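Local coordinates for pyocin S5 (Pseudomonas aeruginosa PAO1, PDB 6THK), which probably kills susceptible bacteria as a channel-forming bacteriocin, opening pores that depolarise the cytoplasmic membrane, at residues R208-N213 against G282-D287; A253-L258 against A290-R295; V141-K146 against Q158-D163; I47-N52 against S135-W140; S452-I457 against G480-E485. The protein carries 1 engineered substitution. All blocks are in the same frame, centred on the assembly; numbering follows the deposited sequence.

The contacts fall into three groups along a very elongated, almost wholly helical chain. Contacts 4 and 3, the first two to close along the chain, lie with centres about 11 Å apart at one end and share helix 133-145. Contacts 1 and 2 lie near the middle, about 13 Å apart between centres, both using helix 272-338; L285 of contact 1 packs on L258 of contact 2. Helix 157-212 spans the gap of about 74 Å between the centres of contacts 3 and 1. Contact 5, in the pore-forming domain, is about 148 Å from contact 4, centre to centre. Long helices thus hold this domain far from the N-terminal bundle.

Contact 1 (R208-N213 against G282-D287)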
# COMPACT_ATOMS: atom_id res chain seq x y z
N ARG A 208 12.22 16.79 -4.81
CA ARG A 208 10.92 17.32 -5.18
C ARG A 208 10.24 16.38 -6.14
O ARG A 208 9.04 16.14 -6.02
CB ARG A 208 11.09 18.69 -5.83
CG ARG A 208 10.40 19.81 -5.09
CD ARG A 208 11.17 21.11 -5.22
NE ARG A 208 11.09 21.91 -4.00
CZ ARG A 208 11.64 23.11 -3.85
NH1 ARG A 208 11.52 23.76 -2.71
NH2 ARG A 208 12.31 23.66 -4.85
N THR A 209 10.99 15.85 -7.09
CA THR A 209 10.43 14.92 -8.07
C THR A 209 9.95 13.64 -7.40
O THR A 209 8.88 13.12 -7.72
CB THR A 209 11.45 14.61 -9.20
OG1 THR A 209 11.92 13.26 -9.09
CG2 THR A 209 12.63 15.55 -9.13
N ARG A 210 10.75 13.12 -6.48
CA ARG A 210 10.41 11.93 -5.73
C ARG A 210 9.21 12.17 -4.82
O ARG A 210 8.38 11.30 -4.64
CB ARG A 210 11.61 11.44 -4.93
CG ARG A 210 12.54 10.55 -5.74
CD ARG A 210 13.99 10.81 -5.40
NE ARG A 210 14.87 10.46 -6.51
CZ ARG A 210 16.04 9.84 -6.37
NH1 ARG A 210 16.46 9.50 -5.16
NH2 ARG A 210 16.78 9.56 -7.43
N LYS A 211 9.15 13.36 -4.24
CA LYS A 211 8.06 13.73 -3.35
C LYS A 211 6.72 13.72 -4.07
O LYS A 211 5.71 13.32 -3.52
CB LYS A 211 8.32 15.14 -2.82
CG LYS A 211 7.78 15.40 -1.43
CD LYS A 211 8.60 16.47 -0.73
CE LYS A 211 7.81 17.76 -0.61
NZ LYS A 211 8.70 18.96 -0.62
N ALA A 212 6.73 14.20 -5.30
CA ALA A 212 5.55 14.26 -6.17
C ALA A 212 5.01 12.89 -6.58
O ALA A 212 3.81 12.70 -6.71
CB ALA A 212 5.86 15.08 -7.41
N ASN A 213 5.92 11.96 -6.79
CA ASN A 213 5.63 10.62 -7.27
C ASN A 213 5.37 9.61 -6.15
O ASN A 213 5.35 8.40 -6.38
CB ASN A 213 6.79 10.16 -8.14
CG ASN A 213 6.57 8.80 -8.76
OD1 ASN A 213 5.43 8.37 -8.93
ND2 ASN A 213 7.65 8.12 -9.09
N GLY A 282 14.77 11.06 4.98
CA GLY A 282 13.98 10.97 6.19
C GLY A 282 12.61 11.57 5.98
O GLY A 282 11.62 11.05 6.47
N GLU A 283 12.55 12.69 5.27
CA GLU A 283 11.27 13.32 4.98
C GLU A 283 10.43 12.40 4.11
O GLU A 283 9.25 12.24 4.34
CB GLU A 283 11.46 14.65 4.27
CG GLU A 283 12.02 15.76 5.14
CD GLU A 283 10.94 16.49 5.92
OE1 GLU A 283 9.95 16.92 5.31
OE2 GLU A 283 11.10 16.64 7.15
N LEU A 284 11.08 11.80 3.12
CA LEU A 284 10.45 10.90 2.17
C LEU A 284 9.89 9.67 2.84
O LEU A 284 8.84 9.17 2.46
CB LEU A 284 11.43 10.50 1.08
CG LEU A 284 11.68 11.51 -0.04
CD1 LEU A 284 12.32 10.84 -1.24
CD2 LEU A 284 10.38 12.19 -0.45
N LEU A 285 10.63 9.16 3.82
CA LEU A 285 10.24 7.98 4.58
C LEU A 285 8.94 8.21 5.37
O LEU A 285 8.07 7.34 5.37
CB LEU A 285 11.37 7.50 5.51
CG LEU A 285 12.51 6.67 4.91
CD1 LEU A 285 13.48 6.24 5.98
CD2 LEU A 285 11.99 5.42 4.23
N VAL A 286 8.81 9.38 6.04
CA VAL A 286 7.60 9.70 6.82
C VAL A 286 6.38 9.76 5.91
O VAL A 286 5.34 9.20 6.24
CB VAL A 286 7.77 10.96 7.74
CG1 VAL A 286 8.53 12.07 7.06
CG2 VAL A 286 6.43 11.46 8.28
N ASP A 287 6.55 10.36 4.72
CA ASP A 287 5.54 10.49 3.69
C ASP A 287 5.05 9.11 3.22
O ASP A 287 3.84 8.89 3.13
CB ASP A 287 6.09 11.32 2.52
CG ASP A 287 6.33 12.80 2.82
OD1 ASP A 287 6.22 13.19 4.01
OD2 ASP A 287 6.66 13.55 1.87
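Between K211 and L284 no hydrogen bond crosses, and the shortest sound polar bond belongs to the helix that presents K211: the backbone N of A212 gives to O of R208 at 3.1 Å. Across the gap, helices 157-212 and 272-338 run almost parallel, with local axes 4° apart in direction and 10.6 Å apart at closest approach. L284 reaches across between them. Its CG lies opposite the carbonyl carbon (chi1 -79°), which brings the end of the leucine nearer to helix 157-212, so its two methyls reach neighbouring residues: CD1 comes to 3.8 Å from CB of R210, while CD2 lies 4.0 Å from CA of K211. Leucine suits the place because a branched end can touch a side-chain root and a backbone carbon at once. R210 offers only the start of its side chain and then bends at its second torsion, carrying the guanidinium away from the leucine. K211 passes obliquely by D287, whose OD2 is 3.9 Å from the lysine CG. Y207 of helix 157-212 also touches L284, and a zinc ion held by E221 and E288 lies about 7 Å from the leucine side chain. K211 NZ stays 6.3 Å from D287 OD2 and 6.4 Å from E283 OE1, so any attraction between these opposite charges is probably long-range and modest, and direct adhesion rests on aliphatic carbon at the protein surface.

Contact 2 (A253-L258 against A290-R295); sequences ADKKQL and ASLQAR
The apolar part of this contact is a lysine shaft against a leucine. K255 extends toward the opposite helix, and both its CD and its CE lie 3.7 Å from CD1 of L292, the two side chains crossing at about a right angle. A long methylene chain suits this buried position: it packs like a hydrocarbon along most of its length and still delivers a charge at its end. That delivery depends on the bend at the last torsion (chi4 -51°), which turns NZ off the leucine.

The ionic part follows from that turn. K255 NZ forms salt bridges with E221 and E288, the two glutamates that bind a zinc ion about 4 Å from the lysine side chain. Lysine and metal therefore share the same carboxylates, which probably offset both positive charges and draw the buried ammonium into the second shell of the site.

At the more exposed side lies the polar part, where K256 and Q293 also meet nearly at right angles. K256 kinks at its third and fourth torsions, Q293 reaches out straight beyond CG, and NZ of K256 ends 3.5 Å from OE1 of Q293.

The contact thus joins the two long arms of a helical hairpin, helices 237-267 and 272-338; L292 also touches A251 and I252 on the first arm, while S291 and R295 turn to helix 214-227 through Q215.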
# COMPACT_ATOMS: atom_id res chain seq x y z
N ALA A 253 6.91 -1.66 9.08
CA ALA A 253 7.93 -2.21 9.99
C ALA A 253 9.37 -1.99 9.49
O ALA A 253 10.26 -1.67 10.29
CB ALA A 253 7.68 -3.69 10.23
N ASP A 254 9.59 -2.19 8.19
CA ASP A 254 10.89 -2.00 7.56
C ASP A 254 11.22 -0.52 7.41
O ASP A 254 12.34 -0.12 7.71
CB ASP A 254 10.93 -2.74 6.20
CG ASP A 254 10.86 -4.25 6.32
OD1 ASP A 254 10.52 -4.76 7.42
OD2 ASP A 254 11.15 -4.94 5.31
N LYS A 255 10.25 0.31 7.00
CA LYS A 255 10.46 1.75 6.84
C LYS A 255 10.76 2.49 8.15
O LYS A 255 11.45 3.50 8.13
CB LYS A 255 9.29 2.40 6.10
CG LYS A 255 9.41 2.19 4.61
CD LYS A 255 8.26 2.78 3.85
CE LYS A 255 8.14 2.11 2.50
NZ LYS A 255 9.44 2.12 1.78
N LYS A 256 10.22 1.99 9.28
CA LYS A 256 10.46 2.51 10.62
C LYS A 256 11.89 2.15 11.07
O LYS A 256 12.51 2.93 11.79
CB LYS A 256 9.42 1.95 11.61
CG LYS A 256 8.05 2.62 11.52
CD LYS A 256 7.14 2.15 12.63
CE LYS A 256 6.30 3.28 13.19
NZ LYS A 256 4.95 3.34 12.56
N GLN A 257 12.40 0.96 10.65
CA GLN A 257 13.76 0.50 10.96
C GLN A 257 14.77 1.28 10.14
O GLN A 257 15.88 1.53 10.62
CB GLN A 257 13.92 -1.00 10.70
CG GLN A 257 13.41 -1.88 11.84
CD GLN A 257 13.73 -3.36 11.67
OE1 GLN A 257 12.84 -4.22 11.71
NE2 GLN A 257 15.01 -3.69 11.51
N LEU A 258 14.39 1.69 8.92
CA LEU A 258 15.23 2.51 8.05
C LEU A 258 15.30 3.94 8.61
O LEU A 258 16.30 4.62 8.41
CB LEU A 258 14.67 2.57 6.63
CG LEU A 258 14.91 1.38 5.70
CD1 LEU A 258 14.37 1.69 4.32
CD2 LEU A 258 16.39 1.04 5.60
N ALA A 290 3.13 7.25 6.15
CA ALA A 290 1.80 7.82 6.27
C ALA A 290 0.89 7.31 5.13
O ALA A 290 -0.29 7.05 5.37
CB ALA A 290 1.87 9.34 6.28
N SER A 291 1.44 7.17 3.90
CA SER A 291 0.71 6.65 2.75
C SER A 291 0.34 5.19 3.01
O SER A 291 -0.78 4.78 2.72
CB SER A 291 1.54 6.75 1.49
OG SER A 291 0.98 5.94 0.46
N LEU A 292 1.30 4.41 3.56
CA LEU A 292 1.10 3.01 3.91
C LEU A 292 0.07 2.86 5.02
O LEU A 292 -0.74 1.94 4.98
CB LEU A 292 2.42 2.37 4.34
CG LEU A 292 3.37 1.95 3.23
CD1 LEU A 292 4.72 1.63 3.80
CD2 LEU A 292 2.86 0.72 2.49
N GLN A 293 0.11 3.74 6.03
CA GLN A 293 -0.81 3.69 7.16
C GLN A 293 -2.24 3.98 6.72
O GLN A 293 -3.16 3.29 7.18
CB GLN A 293 -0.35 4.63 8.27
CG GLN A 293 0.61 3.95 9.25
CD GLN A 293 1.37 4.90 10.15
OE1 GLN A 293 1.99 4.49 11.15
NE2 GLN A 293 1.39 6.20 9.83
N ALA A 294 -2.42 4.94 5.79
CA ALA A 294 -3.72 5.31 5.20
C ALA A 294 -4.31 4.11 4.46
O ALA A 294 -5.52 3.89 4.56
CB ALA A 294 -3.55 6.48 4.23
N ARG A 295 -3.45 3.34 3.74
CA ARG A 295 -3.76 2.11 2.99
C ARG A 295 -4.21 1.01 3.95
O ARG A 295 -5.22 0.36 3.69
CB ARG A 295 -2.51 1.65 2.24
CG ARG A 295 -2.71 0.54 1.22
CD ARG A 295 -1.45 0.37 0.39
NE ARG A 295 -0.89 1.66 -0.04
CZ ARG A 295 -0.91 2.10 -1.30
NH1 ARG A 295 -1.41 1.35 -2.27
NH2 ARG A 295 -0.39 3.29 -1.59

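Contact 3 (V141-K146 against Q158-D163); sequences VKIWEK and QQLVRD
L160 swings its CG away from its own backbone N (chi1 174°), and W144 does likewise with its indole (chi1 -163°), so that the leucine fork enters the space beside the tryptophan's root. CD2 of L160 lies 3.6 Å from CB of W144 and 3.9 Å from its backbone N. The leucine CB approaches the five-membered part of the ring obliquely, 4.1 Å from CD1 of W144. The other prong, CD1, meets CG2 of I143 at 3.9 Å. One leucine is thereby shared by two consecutive residues, a task for which its forked end is well fitted, while the beta-branched isoleucine presents a methyl close to the helix surface. Within the all-helical bundle at the N-terminal end, these residues pack helix 133-145 on the start of helix 157-212; a short connection containing helix 149-154 joins the two, and the CA atoms of W144 and L160 come within 7.0 Å. That same connection holds the indole in place: NE1 of W144 is hydrogen-bonded to O of Y155, and R152 makes a cation-pi contact with the ring. F157, the first residue of helix 157-212, meets it edge-to-face. On the other flank, I143 also touches P124 and E164.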
# COMPACT_ATOMS: atom_id res chain seq x y z
N VAL A 141 79.84 36.90 6.57
CA VAL A 141 81.10 36.59 7.22
C VAL A 141 80.86 35.75 8.47
O VAL A 141 81.56 34.79 8.71
CB VAL A 141 81.85 37.86 7.62
CG1 VAL A 141 82.87 37.53 8.70
CG2 VAL A 141 82.51 38.49 6.42
N LYS A 142 79.83 36.11 9.22
CA LYS A 142 79.48 35.40 10.44
C LYS A 142 79.12 33.96 10.11
O LYS A 142 79.45 33.05 10.85
CB LYS A 142 78.34 36.09 11.17
N ILE A 143 78.41 33.75 9.01
CA ILE A 143 78.05 32.40 8.61
C ILE A 143 79.31 31.61 8.29
O ILE A 143 79.46 30.47 8.71
CB ILE A 143 77.16 32.39 7.35
CG1 ILE A 143 75.80 33.03 7.66
CG2 ILE A 143 76.95 30.98 6.84
CD1 ILE A 143 74.96 33.30 6.44
N TRP A 144 80.23 32.23 7.57
CA TRP A 144 81.46 31.58 7.18
C TRP A 144 82.33 31.23 8.37
O TRP A 144 82.90 30.14 8.43
CB TRP A 144 82.25 32.47 6.23
CG TRP A 144 83.31 31.75 5.47
CD1 TRP A 144 83.16 30.63 4.72
CD2 TRP A 144 84.69 32.10 5.39
NE1 TRP A 144 84.36 30.26 4.17
CE2 TRP A 144 85.31 31.15 4.57
CE3 TRP A 144 85.46 33.13 5.93
CZ2 TRP A 144 86.67 31.20 4.28
CZ3 TRP A 144 86.80 33.18 5.64
CH2 TRP A 144 87.39 32.22 4.82
N GLU A 145 82.42 32.14 9.32
CA GLU A 145 83.24 31.95 10.51
C GLU A 145 82.85 30.72 11.36
O GLU A 145 83.67 30.19 12.09
CB GLU A 145 83.38 33.25 11.32
CG GLU A 145 84.18 34.35 10.60
CD GLU A 145 84.26 35.66 11.38
OE1 GLU A 145 83.53 35.78 12.38
OE2 GLU A 145 85.03 36.57 11.00
N LYS A 146 81.63 30.26 11.16
CA LYS A 146 81.16 29.12 11.87
C LYS A 146 81.98 27.88 11.57
O LYS A 146 81.83 26.88 12.24
CB LYS A 146 79.71 28.89 11.54
CG LYS A 146 78.80 29.58 12.53
CD LYS A 146 77.68 30.33 11.87
CE LYS A 146 76.49 29.43 11.63
NZ LYS A 146 75.42 29.69 12.61
N GLN A 158 84.47 33.11 -1.12
CA GLN A 158 83.87 33.35 -2.43
C GLN A 158 82.87 32.26 -2.78
O GLN A 158 81.89 32.54 -3.49
CB GLN A 158 84.94 33.49 -3.53
CG GLN A 158 85.86 34.70 -3.34
CD GLN A 158 85.15 35.97 -2.91
OE1 GLN A 158 84.23 36.46 -3.58
NE2 GLN A 158 85.57 36.53 -1.79
N GLN A 159 83.11 31.02 -2.27
CA GLN A 159 82.24 29.86 -2.47
C GLN A 159 80.97 30.04 -1.69
O GLN A 159 79.89 29.76 -2.22
CB GLN A 159 82.92 28.53 -2.09
CG GLN A 159 82.23 27.29 -2.69
CD GLN A 159 81.91 27.35 -4.18
OE1 GLN A 159 82.55 28.05 -4.98
NE2 GLN A 159 80.90 26.59 -4.58
N LEU A 160 81.08 30.60 -0.49
CA LEU A 160 79.93 30.88 0.36
C LEU A 160 79.09 31.99 -0.26
O LEU A 160 77.87 31.93 -0.24
CB LEU A 160 80.37 31.29 1.75
CG LEU A 160 79.20 31.73 2.63
CD1 LEU A 160 78.53 30.53 3.25
CD2 LEU A 160 79.65 32.70 3.71
N VAL A 161 79.75 33.01 -0.79
CA VAL A 161 79.07 34.12 -1.48
C VAL A 161 78.12 33.56 -2.55
O VAL A 161 76.95 33.87 -2.51
CB VAL A 161 80.07 35.21 -2.00
CG1 VAL A 161 79.43 36.16 -3.02
CG2 VAL A 161 80.63 36.01 -0.83
N ARG A 162 78.61 32.63 -3.40
CA ARG A 162 77.83 31.95 -4.45
C ARG A 162 76.58 31.25 -3.89
O ARG A 162 75.48 31.45 -4.40
CB ARG A 162 78.71 30.96 -5.23
CG ARG A 162 78.95 31.38 -6.67
CD ARG A 162 79.60 30.28 -7.45
NE ARG A 162 81.01 30.58 -7.73
CZ ARG A 162 81.92 29.66 -8.02
NH1 ARG A 162 81.60 28.38 -8.05
NH2 ARG A 162 83.17 30.02 -8.27
N ASP A 163 76.77 30.48 -2.80
CA ASP A 163 75.73 29.73 -2.09
C ASP A 163 74.69 30.64 -1.46
O ASP A 163 73.49 30.32 -1.48
CB ASP A 163 76.37 28.80 -1.04
CG ASP A 163 77.19 27.67 -1.66
OD1 ASP A 163 77.05 27.43 -2.87
OD2 ASP A 163 77.93 26.99 -0.91

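Contact 4 (I47-N52 against S135-W140); sequences IYLQKN and SIYEAW
Y137 meets L49 and Y48 in the tight part of this contact. L49 and Y137 cross at about a right angle, CD2 of L49 lying 3.7 Å from CB of Y137 and reaching the start of its ring obliquely, 3.8 Å from CG of Y137. Both tyrosines hold CG trans to the backbone N (chi1 175° in Y48), which carries each ring toward the other helix. The rings touch through their CE1 atoms, 3.8 Å apart, with planes inclined by 78° and centroids well separated. Tyrosine suits both places, for its carbon flank can pack while the hydroxyl reaches polar neighbours: Y48 OH is hydrogen-bonded to Q158, and Y137 OH only weakly to R45. N52 steadies the first ring. Its ND2 gives Y48 O a fairly straight bond of 2.8 Å; Y48 O also accepts from N52 N, and is thus gripped twice by one residue. CG of N52 lies over one face of the Y48 ring, toward its rim.

W140 makes the looser part. Its CZ3 points edge-on at O of N52 from 4.3 Å, too far for a firm hold, although the indole itself is buried by other residues.

The local axes of 47-52 and 135-140, on helices 42-87 and 133-145, cross at 87°, and helix 157-212 completes the cluster, with F157 and V161 against Y48 and E164 against W140.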
# COMPACT_ATOMS: atom_id res chain seq x y z
N ILE A 47 84.75 48.51 -3.80
CA ILE A 47 84.64 47.87 -5.11
C ILE A 47 84.14 46.43 -4.88
O ILE A 47 83.18 46.00 -5.53
CB ILE A 47 85.99 47.98 -5.89
CG1 ILE A 47 86.25 49.44 -6.34
CG2 ILE A 47 86.05 47.02 -7.08
CD1 ILE A 47 87.68 49.72 -6.88
N TYR A 48 84.76 45.72 -3.90
CA TYR A 48 84.37 44.34 -3.56
C TYR A 48 82.89 44.29 -3.14
O TYR A 48 82.14 43.50 -3.71
CB TYR A 48 85.28 43.73 -2.46
CG TYR A 48 84.82 42.35 -2.01
CD1 TYR A 48 83.87 42.20 -1.00
CD2 TYR A 48 85.31 41.20 -2.63
CE1 TYR A 48 83.42 40.94 -0.62
CE2 TYR A 48 84.84 39.94 -2.27
CZ TYR A 48 83.91 39.81 -1.26
OH TYR A 48 83.50 38.55 -0.88
N LEU A 49 82.46 45.16 -2.19
CA LEU A 49 81.08 45.22 -1.71
C LEU A 49 80.09 45.48 -2.87
O LEU A 49 79.04 44.84 -2.92
CB LEU A 49 80.89 46.29 -0.61
CG LEU A 49 81.58 46.07 0.75
CD1 LEU A 49 81.34 47.25 1.67
CD2 LEU A 49 81.12 44.81 1.42
N GLN A 50 80.43 46.42 -3.79
CA GLN A 50 79.57 46.73 -4.94
C GLN A 50 79.46 45.57 -5.91
O GLN A 50 78.36 45.16 -6.23
CB GLN A 50 80.04 47.98 -5.68
CG GLN A 50 79.62 49.29 -5.02
CD GLN A 50 79.99 50.47 -5.88
OE1 GLN A 50 81.10 50.58 -6.39
NE2 GLN A 50 79.07 51.39 -6.03
N LYS A 51 80.61 45.03 -6.36
CA LYS A 51 80.66 43.94 -7.33
C LYS A 51 80.07 42.62 -6.84
O LYS A 51 79.39 41.95 -7.62
CB LYS A 51 82.12 43.73 -7.80
CG LYS A 51 82.29 42.77 -8.98
CD LYS A 51 83.75 42.33 -9.19
CE LYS A 51 84.16 41.11 -8.39
NZ LYS A 51 83.57 39.85 -8.92
N ASN A 52 80.39 42.21 -5.60
CA ASN A 52 80.06 40.90 -5.05
C ASN A 52 78.79 40.83 -4.22
O ASN A 52 78.22 39.75 -4.10
CB ASN A 52 81.25 40.36 -4.25
CG ASN A 52 82.52 40.25 -5.06
OD1 ASN A 52 82.77 39.26 -5.74
ND2 ASN A 52 83.33 41.31 -5.05
N SER A 135 76.05 45.35 5.74
CA SER A 135 75.22 44.55 6.63
C SER A 135 75.20 43.11 6.11
O SER A 135 75.54 42.19 6.85
CB SER A 135 73.81 45.13 6.72
OG SER A 135 72.92 44.23 7.38
N ILE A 136 74.91 42.93 4.80
CA ILE A 136 74.87 41.63 4.14
C ILE A 136 76.23 40.94 4.24
O ILE A 136 76.30 39.76 4.59
CB ILE A 136 74.34 41.72 2.68
CG1 ILE A 136 72.88 42.24 2.65
CG2 ILE A 136 74.45 40.37 1.99
CD1 ILE A 136 72.33 42.67 1.32
N TYR A 137 77.31 41.69 3.98
CA TYR A 137 78.67 41.17 4.05
C TYR A 137 79.02 40.60 5.43
O TYR A 137 79.58 39.51 5.51
CB TYR A 137 79.68 42.24 3.63
CG TYR A 137 81.12 41.85 3.84
CD1 TYR A 137 81.77 40.99 2.95
CD2 TYR A 137 81.86 42.35 4.92
CE1 TYR A 137 83.11 40.64 3.13
CE2 TYR A 137 83.19 41.99 5.11
CZ TYR A 137 83.81 41.14 4.21
OH TYR A 137 85.13 40.80 4.38
N GLU A 138 78.68 41.34 6.50
CA GLU A 138 78.99 40.95 7.88
C GLU A 138 78.16 39.77 8.31
O GLU A 138 78.64 38.92 9.08
CB GLU A 138 78.86 42.14 8.86
CG GLU A 138 79.81 43.30 8.58
CD GLU A 138 81.31 43.10 8.81
OE1 GLU A 138 81.72 41.99 9.23
OE2 GLU A 138 82.07 44.06 8.57
N ALA A 139 76.95 39.68 7.78
CA ALA A 139 76.09 38.57 8.07
C ALA A 139 76.70 37.35 7.41
O ALA A 139 76.79 36.29 8.01
CB ALA A 139 74.70 38.82 7.54
N TRP A 140 77.14 37.50 6.16
CA TRP A 140 77.75 36.40 5.43
C TRP A 140 79.05 35.95 6.09
O TRP A 140 79.34 34.77 6.16
CB TRP A 140 77.99 36.77 3.97
CG TRP A 140 76.74 36.80 3.16
CD1 TRP A 140 75.49 36.51 3.59
CD2 TRP A 140 76.62 37.15 1.79
NE1 TRP A 140 74.60 36.66 2.57
CE2 TRP A 140 75.27 37.06 1.45
CE3 TRP A 140 77.53 37.54 0.80
CZ2 TRP A 140 74.80 37.33 0.18
CZ3 TRP A 140 77.06 37.82 -0.46
CH2 TRP A 140 75.71 37.71 -0.76

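Contact 5 (S452-I457 against G480-E485); sequences SWLVGI and GAMIDE. With ZN (zinc ion), chain H.
M482 meets L454 with the first part of its side chain and leaves it with the rest. CB of M482 lies 3.6 Å from CD1 of L454, and CG, the next atom out, lies 3.5 Å from the same methyl. Beyond CG the chain bends (chi2 75°), and SD and CE lead away from L454; the methionine also packs on F439 and I442 of helix 436-446. An unbranched, pliable side chain suits a place where it must follow one helix and then turn to another. L454 answers with a single prong of its fork and also touches I358.

One step along each segment, V455 CG2 meets I483 CD1 at 3.7 Å, the two side chains crossing near a right angle. The compact valine fits a closely packed site, since A350 and A353 of helix 340-353 press on it as well.

Where the chain passes from helix 468-481 toward the next helix, O of G480 takes hydrogen bonds from both I483 N and D484 N, each 3.0 Å long. That next helix holds E485, which binds a zinc ion through OE2 at 2.2 Å together with H371 and E489; S367 holds the other oxygen, OE1, by a hydrogen bond.

L454 and V455 of helix 451-464 thus pack on M482 and I483 just beyond helix 468-481; these two helices probably correspond to the hydrophobic hairpin in the pore-forming domain of channel colicins.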
# COMPACT_ATOMS: atom_id res chain seq x y z
N SER A 452 -45.25 -27.09 -4.76
CA SER A 452 -44.73 -27.13 -3.39
C SER A 452 -45.12 -25.89 -2.58
O SER A 452 -45.27 -25.97 -1.38
CB SER A 452 -43.22 -27.32 -3.40
OG SER A 452 -42.85 -28.35 -4.28
N TRP A 453 -45.22 -24.72 -3.22
CA TRP A 453 -45.65 -23.51 -2.54
C TRP A 453 -47.07 -23.69 -1.99
O TRP A 453 -47.35 -23.26 -0.88
CB TRP A 453 -45.60 -22.30 -3.47
CG TRP A 453 -45.87 -21.04 -2.74
CD1 TRP A 453 -45.12 -20.50 -1.75
CD2 TRP A 453 -47.00 -20.19 -2.90
NE1 TRP A 453 -45.70 -19.35 -1.29
CE2 TRP A 453 -46.86 -19.13 -1.99
CE3 TRP A 453 -48.12 -20.20 -3.74
CZ2 TRP A 453 -47.78 -18.11 -1.88
CZ3 TRP A 453 -49.03 -19.19 -3.63
CH2 TRP A 453 -48.86 -18.15 -2.71
N LEU A 454 -47.95 -24.33 -2.75
CA LEU A 454 -49.31 -24.62 -2.32
C LEU A 454 -49.28 -25.55 -1.11
O LEU A 454 -50.07 -25.40 -0.19
CB LEU A 454 -50.09 -25.33 -3.42
CG LEU A 454 -50.68 -24.53 -4.57
CD1 LEU A 454 -51.66 -25.40 -5.32
CD2 LEU A 454 -51.34 -23.27 -4.06
N VAL A 455 -48.38 -26.52 -1.14
CA VAL A 455 -48.19 -27.47 -0.04
C VAL A 455 -47.74 -26.72 1.21
O VAL A 455 -48.16 -27.05 2.30
CB VAL A 455 -47.21 -28.59 -0.40
CG1 VAL A 455 -47.09 -29.56 0.75
CG2 VAL A 455 -47.67 -29.32 -1.65
N GLY A 456 -46.88 -25.72 1.04
CA GLY A 456 -46.44 -24.90 2.15
C GLY A 456 -47.62 -24.17 2.76
O GLY A 456 -47.73 -24.07 3.97
N ILE A 457 -48.51 -23.66 1.91
CA ILE A 457 -49.72 -22.98 2.33
C ILE A 457 -50.60 -23.94 3.13
O ILE A 457 -51.13 -23.57 4.17
CB ILE A 457 -50.49 -22.45 1.11
CG1 ILE A 457 -49.80 -21.21 0.56
CG2 ILE A 457 -51.93 -22.16 1.46
CD1 ILE A 457 -50.37 -20.72 -0.75
N GLY A 480 -54.33 -31.02 -3.21
CA GLY A 480 -54.02 -32.16 -4.07
C GLY A 480 -54.67 -32.10 -5.44
O GLY A 480 -54.04 -32.47 -6.42
N ALA A 481 -55.94 -31.63 -5.52
CA ALA A 481 -56.67 -31.44 -6.79
C ALA A 481 -55.95 -30.42 -7.70
O ALA A 481 -56.11 -30.43 -8.92
CB ALA A 481 -58.09 -30.95 -6.51
N MET A 482 -55.16 -29.54 -7.09
CA MET A 482 -54.43 -28.48 -7.77
C MET A 482 -53.05 -28.93 -8.24
O MET A 482 -52.34 -28.18 -8.92
CB MET A 482 -54.30 -27.30 -6.81
CG MET A 482 -54.35 -25.98 -7.49
SD MET A 482 -56.01 -25.56 -7.98
CE MET A 482 -55.71 -24.80 -9.55
N ILE A 483 -52.66 -30.18 -7.86
CA ILE A 483 -51.35 -30.75 -8.14
C ILE A 483 -51.42 -31.97 -9.06
O ILE A 483 -50.97 -31.90 -10.20
CB ILE A 483 -50.58 -31.05 -6.82
CG1 ILE A 483 -50.49 -29.79 -5.92
CG2 ILE A 483 -49.20 -31.66 -7.10
CD1 ILE A 483 -50.01 -30.02 -4.48
N ASP A 484 -52.00 -33.06 -8.56
CA ASP A 484 -52.08 -34.34 -9.24
C ASP A 484 -53.36 -35.04 -8.84
O ASP A 484 -53.72 -35.00 -7.66
CB ASP A 484 -50.87 -35.21 -8.81
CG ASP A 484 -50.52 -36.41 -9.67
OD1 ASP A 484 -51.14 -36.56 -10.75
OD2 ASP A 484 -49.60 -37.17 -9.29
N GLU A 485 -53.99 -35.74 -9.80
CA GLU A 485 -55.20 -36.54 -9.61
C GLU A 485 -55.02 -37.64 -8.56
O GLU A 485 -55.94 -37.85 -7.77
CB GLU A 485 -55.68 -37.16 -10.94
CG GLU A 485 -57.06 -37.80 -10.88
CD GLU A 485 -58.24 -37.08 -11.51
OE1 GLU A 485 -58.04 -36.36 -12.52
OE2 GLU A 485 -59.37 -37.29 -11.04
ZN ZN H . -60.08 -38.90 -9.64